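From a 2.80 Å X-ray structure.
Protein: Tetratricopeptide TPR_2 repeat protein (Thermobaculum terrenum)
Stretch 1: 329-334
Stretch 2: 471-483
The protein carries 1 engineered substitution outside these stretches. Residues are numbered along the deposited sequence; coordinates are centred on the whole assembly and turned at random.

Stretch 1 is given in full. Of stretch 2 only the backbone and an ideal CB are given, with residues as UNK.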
# COMPACT_ATOMS: atom_id res chain seq x y z
N GLY A 329 31.15 8.89 -1.47
CA GLY A 329 31.07 10.20 -2.13
C GLY A 329 29.82 10.98 -1.76
O GLY A 329 28.76 10.39 -1.56
N PHE A 330 29.96 12.30 -1.65
CA PHE A 330 28.84 13.22 -1.39
C PHE A 330 28.30 13.69 -2.74
O PHE A 330 29.10 13.92 -3.65
CB PHE A 330 29.35 14.43 -0.57
CG PHE A 330 28.26 15.38 -0.11
CD1 PHE A 330 27.59 15.18 1.10
CD2 PHE A 330 27.92 16.50 -0.89
CE1 PHE A 330 26.59 16.05 1.51
CE2 PHE A 330 26.92 17.37 -0.47
CZ PHE A 330 26.26 17.15 0.72
N PRO A 331 26.98 13.83 -2.92
CA PRO A 331 25.93 13.44 -1.97
C PRO A 331 25.46 12.01 -2.18
O PRO A 331 25.52 11.51 -3.30
CB PRO A 331 24.79 14.40 -2.33
CG PRO A 331 24.99 14.69 -3.78
CD PRO A 331 26.48 14.73 -3.97
N VAL A 332 24.99 11.37 -1.12
CA VAL A 332 24.30 10.08 -1.22
C VAL A 332 22.81 10.35 -1.34
O VAL A 332 22.19 10.82 -0.39
CB VAL A 332 24.56 9.18 0.02
CG1 VAL A 332 23.81 7.85 -0.11
CG2 VAL A 332 26.05 8.93 0.19
N PHE A 333 22.26 10.09 -2.53
CA PHE A 333 20.80 10.07 -2.74
C PHE A 333 20.21 8.73 -2.29
O PHE A 333 20.87 7.70 -2.35
CB PHE A 333 20.47 10.32 -4.20
CG PHE A 333 20.67 11.73 -4.63
CD1 PHE A 333 19.78 12.72 -4.22
CD2 PHE A 333 21.73 12.08 -5.46
CE1 PHE A 333 19.95 14.04 -4.62
CE2 PHE A 333 21.90 13.39 -5.87
CZ PHE A 333 21.01 14.37 -5.45
N GLY A 334 18.95 8.76 -1.85
CA GLY A 334 18.27 7.57 -1.31
C GLY A 334 16.82 7.44 -1.76
O GLY A 334 16.12 8.45 -1.93
N UNK A 471 15.73 20.69 -8.56
CA UNK A 471 15.62 20.71 -7.10
C UNK A 471 16.63 19.74 -6.47
O UNK A 471 17.28 20.10 -5.48
CB UNK A 471 14.20 20.35 -6.67
N UNK A 472 16.76 18.55 -7.04
CA UNK A 472 17.71 17.54 -6.54
C UNK A 472 19.17 17.96 -6.74
O UNK A 472 20.02 17.67 -5.89
CB UNK A 472 17.46 16.20 -7.24
N UNK A 473 19.45 18.62 -7.86
CA UNK A 473 20.76 19.21 -8.14
C UNK A 473 21.10 20.32 -7.13
O UNK A 473 22.17 20.31 -6.52
CB UNK A 473 20.79 19.77 -9.56
N UNK A 474 20.17 21.27 -6.97
CA UNK A 474 20.31 22.36 -6.00
C UNK A 474 20.63 21.92 -4.58
O UNK A 474 21.43 22.56 -3.91
CB UNK A 474 19.02 23.18 -5.98
N UNK A 475 20.02 20.82 -4.14
CA UNK A 475 20.28 20.25 -2.81
C UNK A 475 21.61 19.49 -2.72
O UNK A 475 22.25 19.48 -1.66
CB UNK A 475 19.14 19.31 -2.43
N UNK A 476 22.02 18.85 -3.81
CA UNK A 476 23.29 18.13 -3.84
C UNK A 476 24.51 19.03 -3.80
O UNK A 476 25.59 18.61 -3.37
CB UNK A 476 23.35 17.26 -5.10
N UNK A 477 24.35 20.27 -4.27
CA UNK A 477 25.42 21.25 -4.29
C UNK A 477 25.49 22.06 -2.98
O UNK A 477 26.49 21.99 -2.26
CB UNK A 477 25.23 22.19 -5.48
N UNK A 478 24.42 22.79 -2.65
CA UNK A 478 24.42 23.71 -1.48
C UNK A 478 24.29 23.01 -0.10
O UNK A 478 23.23 22.51 0.26
CB UNK A 478 23.27 24.70 -1.63
N UNK A 479 25.39 23.00 0.66
CA UNK A 479 25.39 22.50 2.06
C UNK A 479 24.47 23.31 2.99
O UNK A 479 23.93 22.76 3.96
CB UNK A 479 26.81 22.53 2.62
N UNK A 480 24.33 24.61 2.72
CA UNK A 480 23.56 25.51 3.56
C UNK A 480 22.07 25.21 3.59
O UNK A 480 21.48 25.07 4.66
CB UNK A 480 23.77 26.95 3.09
N UNK A 481 21.48 25.08 2.40
CA UNK A 481 20.05 24.75 2.26
C UNK A 481 19.75 23.37 2.86
O UNK A 481 18.67 23.16 3.41
CB UNK A 481 19.63 24.78 0.79
N UNK A 482 20.71 22.45 2.78
CA UNK A 482 20.64 21.17 3.52
C UNK A 482 20.53 21.33 5.03
O UNK A 482 19.71 20.66 5.67
CB UNK A 482 21.88 20.33 3.21
N UNK A 483 21.38 22.20 5.60
CA UNK A 483 21.38 22.47 7.04
C UNK A 483 20.17 23.30 7.47
O UNK A 483 19.72 23.17 8.61
CB UNK A 483 22.67 23.19 7.44

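Stretch 1 offers the second stretch almost nothing polar: two phenylalanine rings and, between them, Pro331, held by a cis peptide bond that follows Phe330. No hydrogen bond crosses the contact, so shape and apolar character decide what fits.

Position 471 lies in a helix, with nothing of stretch 1 near its CB. Most helix formers would do; the residue is Ile471, out of reach.

At position 472 the CA-to-CB bond points sideways, and the ideal CB lies 4.2 Å from Phe333 CE1. A small apolar side chain can lie against that ring while leaving the backbone approachable. Ala472 does this, and its O lies 3.5 Å from Phe333 CZ, at the edge of the ring and near its plane. That same O accepts from the backbone N of position 476.

Position 473 has no stretch 1 atom close to its ideal CB, and many residues would suit; Leu473 starts away from stretch 1, though its end comes nearer. Position 474 is equally free, with room for a side chain; Gly474 leaves it open. Position 475 is also tolerant, and Leu475 points sideways without making contact.

Position 476 is the tightest. Its CA is 5.7 Å from Pro331 CA, and an ideal CB would stand only 3.3 Å from Pro331 CG and 3.7 Å from Phe333 CZ. Although phi/psi of -69/-26 suits any helical residue, the crowding favours having no CB at all. Gly476 meets this need: its CA packs 3.8 Å from Pro331 CG, and its O comes within 3.4 Å of Phe330 CE2.

At 477 the CA-to-CB bond points away, so a long polar chain suits; Arg477 makes no contact with stretch 1, and its NH2 is hydrogen-bonded elsewhere in the structure. At 478 phi/psi of -76/108 breaks the helix just before another begins, a place for Asp, Asn, Ser or Thr as N-cap. Asp478 OD1 accepts from the N of position 480 at 2.9 Å.

Position 479 points its CB sideways, with no stretch 1 atom near it, so a side chain of Leu or Met length, or the alkyl part of a longer polar one, could reach Phe330. Leu479 succeeds, its CD2 lying 3.9 Å from Phe330 CE2.

Position 480 is unconstrained by stretch 1 and holds Gly480, the capped residue. At 481, also remote, a small hydroxyl can turn back to the helix start: Thr481 OG1 makes a weak 3.2 Å hydrogen bond to Asp478 O.

Position 482 points toward stretch 1 across a gap that a medium-sized or large apolar side chain could bridge. Leu482 places CD2 3.8 Å from Phe330 CZ, at the ring edge. Position 483 is out of reach; Ala483 simply continues the helix.

Stretch 2 (471-483) IALGLGRDLGTLA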
# COMPACT_ATOMS: atom_id res chain seq x y z
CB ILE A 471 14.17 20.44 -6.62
CG1 ILE A 471 13.28 21.63 -7.02
CG2 ILE A 471 14.11 20.25 -5.11
CD1 ILE A 471 11.78 21.38 -6.93
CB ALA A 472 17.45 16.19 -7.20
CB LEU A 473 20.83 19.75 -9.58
CG LEU A 473 21.36 18.83 -10.68
CD1 LEU A 473 20.97 17.37 -10.49
CD2 LEU A 473 20.92 19.32 -12.06
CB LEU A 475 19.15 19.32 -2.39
CG LEU A 475 17.76 19.90 -2.11
CD1 LEU A 475 16.85 18.79 -1.63
CD2 LEU A 475 17.79 21.02 -1.09
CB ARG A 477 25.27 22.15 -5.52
CG ARG A 477 25.62 21.39 -6.80
CD ARG A 477 25.01 21.98 -8.06
NE ARG A 477 25.28 21.12 -9.21
CZ ARG A 477 24.76 21.26 -10.43
NH1 ARG A 477 23.92 22.26 -10.71
NH2 ARG A 477 25.08 20.39 -11.39
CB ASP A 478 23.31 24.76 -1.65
CG ASP A 478 23.54 26.01 -0.82
OD1 ASP A 478 24.25 25.96 0.21
OD2 ASP A 478 23.00 27.06 -1.20
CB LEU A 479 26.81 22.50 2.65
CG LEU A 479 27.72 21.28 2.43
CD1 LEU A 479 27.29 20.10 3.31
CD2 LEU A 479 27.78 20.86 0.96
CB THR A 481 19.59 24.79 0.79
OG1 THR A 481 20.38 23.89 0.04
CG2 THR A 481 19.73 26.20 0.18
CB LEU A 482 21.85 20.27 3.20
CG LEU A 482 21.58 18.98 2.42
CD1 LEU A 482 20.76 19.19 1.16
CD2 LEU A 482 22.92 18.33 2.08
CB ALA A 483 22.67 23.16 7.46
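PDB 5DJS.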